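Local coordinates for protein flavodoxin (Methanosarcina acetivorans C2A, PDB 5WID) that binds flavin mononucleotide and, like other flavodoxins, probably serves as an electron carrier, at residues 100-103 with 104-107; 68-71 with 72-76; 41-44 with 45-48. All coordinates share one frame; numbering follows the deposited sequence.

Contact 1. Residues 100-103 with 104-107; sequences IAEK and MREM
Ile-100 and Met-104 stand one turn apart on helix 96-106, the crossover helix of a beta-alpha-beta unit whose strands are 83-90 and 110-119, and their side chains run side by side in the same direction. Ile-100 CG2 comes within 4.2 Å of Met-104 SD, a loose apolar touch. The thioether reaches that place because Met-104 CG lies anti to its carbonyl carbon (chi1 -68°), which lays the first part of the chain along the preceding turn: CG is 3.3 Å from Ile-100 O. Both residues also pack on strand 50-58.

Behind these side chains the i to i+4 backbone bonds are regular, as in Met-104 N to Ile-100 O at 2.9 Å (163°). The last of them, Met-107 N to Lys-103 O at 3.1 Å, is more bent (139°), as the helix gives way to a loop.

Arg-105, its chain extended from CG to NE, stretches back along the helix at the edge facing strand 110-119, and its NH1 lies 3.9 Å from Ala-101 CB, the guanidinium turned obliquely to the methyl. Lys-103 heads for helix 64-76, its ammonium in a salt bridge with Asp-71; Glu-106 OE2 remains 5.7 Å from Lys-103 NZ. Met-107, also facing helix 64-76 and bent at chi3, sets its CE 3.7 Å from Lys-103 O.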
# COMPACT_ATOMS: atom_id res chain seq x y z
N ILE A 100 -0.65 3.41 -9.03
CA ILE A 100 -0.53 2.13 -8.33
C ILE A 100 -1.86 1.39 -8.36
O ILE A 100 -1.92 0.20 -8.68
CB ILE A 100 -0.05 2.36 -6.89
CG1 ILE A 100 1.41 2.85 -6.90
CG2 ILE A 100 -0.24 1.09 -6.05
CD1 ILE A 100 1.90 3.27 -5.53
N ALA A 101 -2.94 2.09 -8.01
CA ALA A 101 -4.27 1.47 -8.02
C ALA A 101 -4.62 0.93 -9.40
O ALA A 101 -5.15 -0.18 -9.53
CB ALA A 101 -5.32 2.48 -7.57
N GLU A 102 -4.34 1.71 -10.45
CA GLU A 102 -4.65 1.26 -11.81
C GLU A 102 -3.87 0.01 -12.16
O GLU A 102 -4.42 -0.93 -12.75
CB GLU A 102 -4.38 2.39 -12.81
CG GLU A 102 -5.50 3.42 -12.86
CD GLU A 102 -5.09 4.74 -13.50
OE1 GLU A 102 -4.09 4.76 -14.26
OE2 GLU A 102 -5.78 5.75 -13.25
N LYS A 103 -2.58 -0.04 -11.81
CA LYS A 103 -1.78 -1.23 -12.04
C LYS A 103 -2.36 -2.44 -11.31
O LYS A 103 -2.45 -3.53 -11.89
CB LYS A 103 -0.35 -1.01 -11.56
CG LYS A 103 0.64 -0.65 -12.62
CD LYS A 103 2.06 -0.76 -12.05
CE LYS A 103 2.98 0.18 -12.80
NZ LYS A 103 3.01 -0.18 -14.22
N MET A 104 -2.76 -2.26 -10.05
CA MET A 104 -3.33 -3.37 -9.29
C MET A 104 -4.59 -3.90 -9.95
O MET A 104 -4.80 -5.12 -10.03
CB MET A 104 -3.63 -2.93 -7.86
CG MET A 104 -2.39 -2.64 -7.05
SD MET A 104 -2.89 -2.08 -5.41
CE MET A 104 -1.63 -2.84 -4.42
N ARG A 105 -5.47 -3.00 -10.42
CA ARG A 105 -6.69 -3.45 -11.07
C ARG A 105 -6.38 -4.22 -12.35
O ARG A 105 -7.01 -5.24 -12.64
CB ARG A 105 -7.61 -2.25 -11.36
CG ARG A 105 -8.21 -1.64 -10.11
CD ARG A 105 -9.29 -0.60 -10.42
NE ARG A 105 -9.64 0.16 -9.22
CZ ARG A 105 -9.20 1.39 -8.96
NH1 ARG A 105 -8.41 2.00 -9.83
NH2 ARG A 105 -9.56 2.01 -7.85
N GLU A 106 -5.39 -3.75 -13.12
CA GLU A 106 -5.00 -4.44 -14.35
C GLU A 106 -4.49 -5.84 -14.06
O GLU A 106 -4.60 -6.73 -14.92
CB GLU A 106 -3.92 -3.63 -15.07
CG GLU A 106 -4.45 -2.55 -15.99
CD GLU A 106 -3.38 -1.55 -16.39
OE1 GLU A 106 -3.69 -0.63 -17.17
OE2 GLU A 106 -2.22 -1.69 -15.93
N MET A 107 -3.92 -6.05 -12.88
CA MET A 107 -3.40 -7.32 -12.39
C MET A 107 -4.47 -8.26 -11.86
O MET A 107 -4.13 -9.37 -11.44
CB MET A 107 -2.43 -7.05 -11.24
CG MET A 107 -1.03 -7.38 -11.50
SD MET A 107 -0.17 -6.78 -10.04
CE MET A 107 0.62 -5.34 -10.73

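Contact 2. Residues 68-71 with 72-76; sequences KFMD and ETLVA
Lys-68 and Glu-72 meet on the exposed side of helix 64-76 in a salt bridge across one turn, with Lys-68 NZ donating to Glu-72 OE2 over 2.7 Å. The carboxylate oxygen offers its syn lone pair. Lys-68 keeps CG anti to the backbone N (chi1 176°), which sets CG 3.4 Å from Glu-72 CD, and the bend at chi4 turns NZ onto the oxygen. Asp-71 pairs with Lys-103 of helix 96-106.

Among the backbone bonds, Phe-69 O is gripped twice. Leu-74 N reaches it over 2.9 Å in a nearly straight i to i+5 bond (163°), while Thr-73 N adds a weak, strongly bent one (121°). A second i to i+5 bond, Val-75 N to Met-70 O at 3.3 Å, is also weak. Together they mark a wider, pi-type turn.

Apolar contacts fill the buried side. Met-70 CE reaches Leu-74 CD2 at 3.8 Å. Phe-69 CD1 lies 3.8 Å from Thr-73 CB and Phe-69 CE1 3.9 Å from Thr-73 CG2, the ring oblique to the threonine and packed also on Leu-45 of helix 42-47. An alanine here is likely to open a gap beside Thr-73 and Leu-45, leaving the threonine methyl without its aromatic neighbour. Such a helix, polar on one side and packed between helices 42-47 and 96-106 on one face of the sheet, belongs to the three-layer alpha-beta-alpha sandwich of the flavodoxin fold.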
# COMPACT_ATOMS: atom_id res chain seq x y z
N LYS A 68 9.13 -0.99 -11.17
CA LYS A 68 9.72 -2.29 -11.45
C LYS A 68 9.22 -3.34 -10.46
O LYS A 68 8.85 -4.45 -10.85
CB LYS A 68 11.25 -2.17 -11.40
CG LYS A 68 12.01 -3.47 -11.56
CD LYS A 68 13.51 -3.22 -11.56
CE LYS A 68 14.25 -4.25 -12.40
NZ LYS A 68 13.93 -4.11 -13.85
N PHE A 69 9.18 -2.99 -9.17
CA PHE A 69 8.64 -3.90 -8.16
C PHE A 69 7.24 -4.36 -8.53
O PHE A 69 6.92 -5.55 -8.43
CB PHE A 69 8.63 -3.24 -6.78
CG PHE A 69 7.85 -4.02 -5.77
CD1 PHE A 69 8.43 -5.10 -5.12
CD2 PHE A 69 6.52 -3.72 -5.50
CE1 PHE A 69 7.71 -5.84 -4.19
CE2 PHE A 69 5.80 -4.46 -4.58
CZ PHE A 69 6.41 -5.53 -3.92
N MET A 70 6.38 -3.43 -8.95
CA MET A 70 5.01 -3.77 -9.30
C MET A 70 4.94 -4.60 -10.57
O MET A 70 4.20 -5.59 -10.64
CB MET A 70 4.18 -2.51 -9.45
CG MET A 70 4.03 -1.76 -8.12
SD MET A 70 2.67 -0.60 -8.19
CE MET A 70 1.25 -1.72 -8.14
N ASP A 71 5.68 -4.19 -11.61
CA ASP A 71 5.57 -4.85 -12.91
C ASP A 71 6.20 -6.23 -12.91
O ASP A 71 5.81 -7.09 -13.71
CB ASP A 71 6.23 -3.99 -13.99
CG ASP A 71 5.44 -2.75 -14.32
OD1 ASP A 71 4.25 -2.65 -13.94
OD2 ASP A 71 6.01 -1.85 -14.96
N GLU A 72 7.21 -6.44 -12.07
CA GLU A 72 7.92 -7.71 -12.03
C GLU A 72 7.51 -8.54 -10.82
O GLU A 72 6.90 -9.60 -10.97
CB GLU A 72 9.43 -7.45 -12.05
CG GLU A 72 9.89 -6.79 -13.34
CD GLU A 72 11.33 -6.34 -13.31
OE1 GLU A 72 12.08 -6.80 -12.42
OE2 GLU A 72 11.70 -5.52 -14.17
N THR A 73 7.80 -8.05 -9.61
CA THR A 73 7.62 -8.87 -8.42
C THR A 73 6.15 -9.06 -8.06
O THR A 73 5.72 -10.18 -7.78
CB THR A 73 8.38 -8.26 -7.24
OG1 THR A 73 9.75 -8.08 -7.61
CG2 THR A 73 8.33 -9.18 -6.03
N LEU A 74 5.38 -7.97 -8.02
CA LEU A 74 3.97 -8.11 -7.63
C LEU A 74 3.20 -8.96 -8.65
O LEU A 74 2.39 -9.81 -8.26
CB LEU A 74 3.32 -6.73 -7.47
CG LEU A 74 1.88 -6.74 -6.96
CD1 LEU A 74 1.79 -7.43 -5.58
CD2 LEU A 74 1.31 -5.31 -6.88
N VAL A 75 3.44 -8.74 -9.94
CA VAL A 75 2.80 -9.58 -10.96
C VAL A 75 3.17 -11.04 -10.75
O VAL A 75 2.32 -11.93 -10.87
CB VAL A 75 3.16 -9.09 -12.37
CG1 VAL A 75 2.66 -10.08 -13.42
CG2 VAL A 75 2.56 -7.72 -12.63
N ALA A 76 4.43 -11.32 -10.42
CA ALA A 76 4.89 -12.70 -10.27
C ALA A 76 4.29 -13.38 -9.05
O ALA A 76 4.32 -14.62 -8.97
CB ALA A 76 6.41 -12.76 -10.18

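Contact 3. Residues 41-44 with 45-48; sequences KLDE and LKEA
Glu-44 O is met by two donors at the C-terminal end of helix 42-47, one firm and one weak: a water gives it a hydrogen bond of 2.8 Å, and Ala-48 N, shared with Leu-45 O, adds a weak one of 3.4 Å. The same water donates to Glu-47 OE2 over 2.7 Å and so ties the extended glutamate back to the carbonyl one turn earlier.

At the other end the side chain of Glu-44 turns back to the N-cap residue: its OE1 accepts the N-H of Lys-41 over 2.9 Å in a nearly straight bond (167°), approached from the anti side and 30° out of the carboxylate plane. This is one half of a capping box, since a lysine N-cap cannot return the bond as a serine or aspartate would. OE2 binds Gln-33 as well and lies a long 3.7 Å from Lys-41 NZ.

Lys-46 runs back over Leu-42 and Asp-43, fully extended. Its CE is 3.8 Å from Leu-42 CG, which stands anti to the backbone N (chi1 -180°), a torsion that leans it toward the lysine. Lys-46 NZ is too far from Asp-43 OD2 for a direct salt bridge, at 4.4 Å, and a water spans the two charges, donating to the aspartate and accepting from the ammonium.

On the inner side, Leu-45 fills the angle between strand 2-8, where it meets Ile-4 and Val-6, and Phe-69, Thr-73 and Leu-74 of helix 64-76.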
# COMPACT_ATOMS: atom_id res chain seq x y z
N LYS A 41 9.97 -10.17 0.26
CA LYS A 41 10.20 -11.39 -0.48
C LYS A 41 8.97 -11.75 -1.29
O LYS A 41 7.84 -11.50 -0.87
CB LYS A 41 10.52 -12.56 0.45
CG LYS A 41 11.73 -12.38 1.33
CD LYS A 41 11.81 -13.56 2.27
CE LYS A 41 12.89 -13.37 3.30
NZ LYS A 41 12.35 -12.71 4.53
N LEU A 42 9.20 -12.39 -2.44
CA LEU A 42 8.09 -12.86 -3.26
C LEU A 42 7.12 -13.71 -2.45
O LEU A 42 5.90 -13.54 -2.54
CB LEU A 42 8.63 -13.64 -4.47
CG LEU A 42 7.57 -14.19 -5.42
CD1 LEU A 42 6.75 -13.05 -6.00
CD2 LEU A 42 8.21 -15.04 -6.52
N ASP A 43 7.65 -14.65 -1.65
CA ASP A 43 6.79 -15.52 -0.86
C ASP A 43 5.92 -14.74 0.11
O ASP A 43 4.80 -15.18 0.43
CB ASP A 43 7.61 -16.55 -0.08
CG ASP A 43 8.11 -17.68 -0.95
OD1 ASP A 43 9.09 -18.34 -0.55
OD2 ASP A 43 7.53 -17.91 -2.03
N GLU A 44 6.41 -13.61 0.63
CA GLU A 44 5.60 -12.82 1.55
C GLU A 44 4.39 -12.21 0.84
O GLU A 44 3.31 -12.10 1.44
CB GLU A 44 6.46 -11.73 2.20
CG GLU A 44 7.50 -12.33 3.14
CD GLU A 44 8.49 -11.32 3.68
OE1 GLU A 44 8.91 -10.41 2.94
OE2 GLU A 44 8.86 -11.45 4.87
N LEU A 45 4.55 -11.81 -0.42
CA LEU A 45 3.41 -11.34 -1.20
C LEU A 45 2.43 -12.47 -1.48
O LEU A 45 1.22 -12.30 -1.35
CB LEU A 45 3.90 -10.72 -2.52
CG LEU A 45 4.72 -9.43 -2.42
CD1 LEU A 45 5.19 -8.99 -3.81
CD2 LEU A 45 3.92 -8.34 -1.75
N LYS A 46 2.95 -13.64 -1.88
CA LYS A 46 2.10 -14.79 -2.16
C LYS A 46 1.29 -15.20 -0.93
O LYS A 46 0.13 -15.61 -1.05
CB LYS A 46 2.94 -15.97 -2.65
CG LYS A 46 3.62 -15.77 -4.00
CD LYS A 46 4.59 -16.92 -4.27
CE LYS A 46 4.99 -16.97 -5.74
NZ LYS A 46 5.80 -18.20 -6.04
N GLU A 47 1.90 -15.09 0.25
CA GLU A 47 1.22 -15.53 1.48
C GLU A 47 0.07 -14.60 1.87
O GLU A 47 -0.89 -15.05 2.50
CB GLU A 47 2.25 -15.61 2.61
CG GLU A 47 1.66 -15.86 3.99
CD GLU A 47 2.63 -15.57 5.13
OE1 GLU A 47 2.40 -16.08 6.24
OE2 GLU A 47 3.62 -14.82 4.92
N ALA A 48 0.14 -13.33 1.50
CA ALA A 48 -0.78 -12.33 2.03
C ALA A 48 -2.15 -12.39 1.36
O ALA A 48 -2.26 -12.61 0.15
CB ALA A 48 -0.19 -10.93 1.85
O HOH W 1 8.03 -18.13 -4.48
O HOH W 2 3.00 -12.24 4.21

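From the N terminus the order is contact 3, contact 2, contact 1, each ended before the next begins; none nests in or crosses another, and each closes no more than turns of its own helix. Residues 41-48 lie between strands 31-36 and 50-58, residues 68-76 between 61-62 and 83-90, and residues 100-107 between 83-90 and 110-119. Contact 2 is the middle member. Leu-42 CD1 packs on the backbone of Thr-73 and Ala-76, joining it to contact 3, while Met-107 CE lies against Met-70 O and Val-75 CG2, joining it to contact 1. Contacts 1 and 3 do not touch, so the central helix bridges its two neighbours beside the sheet.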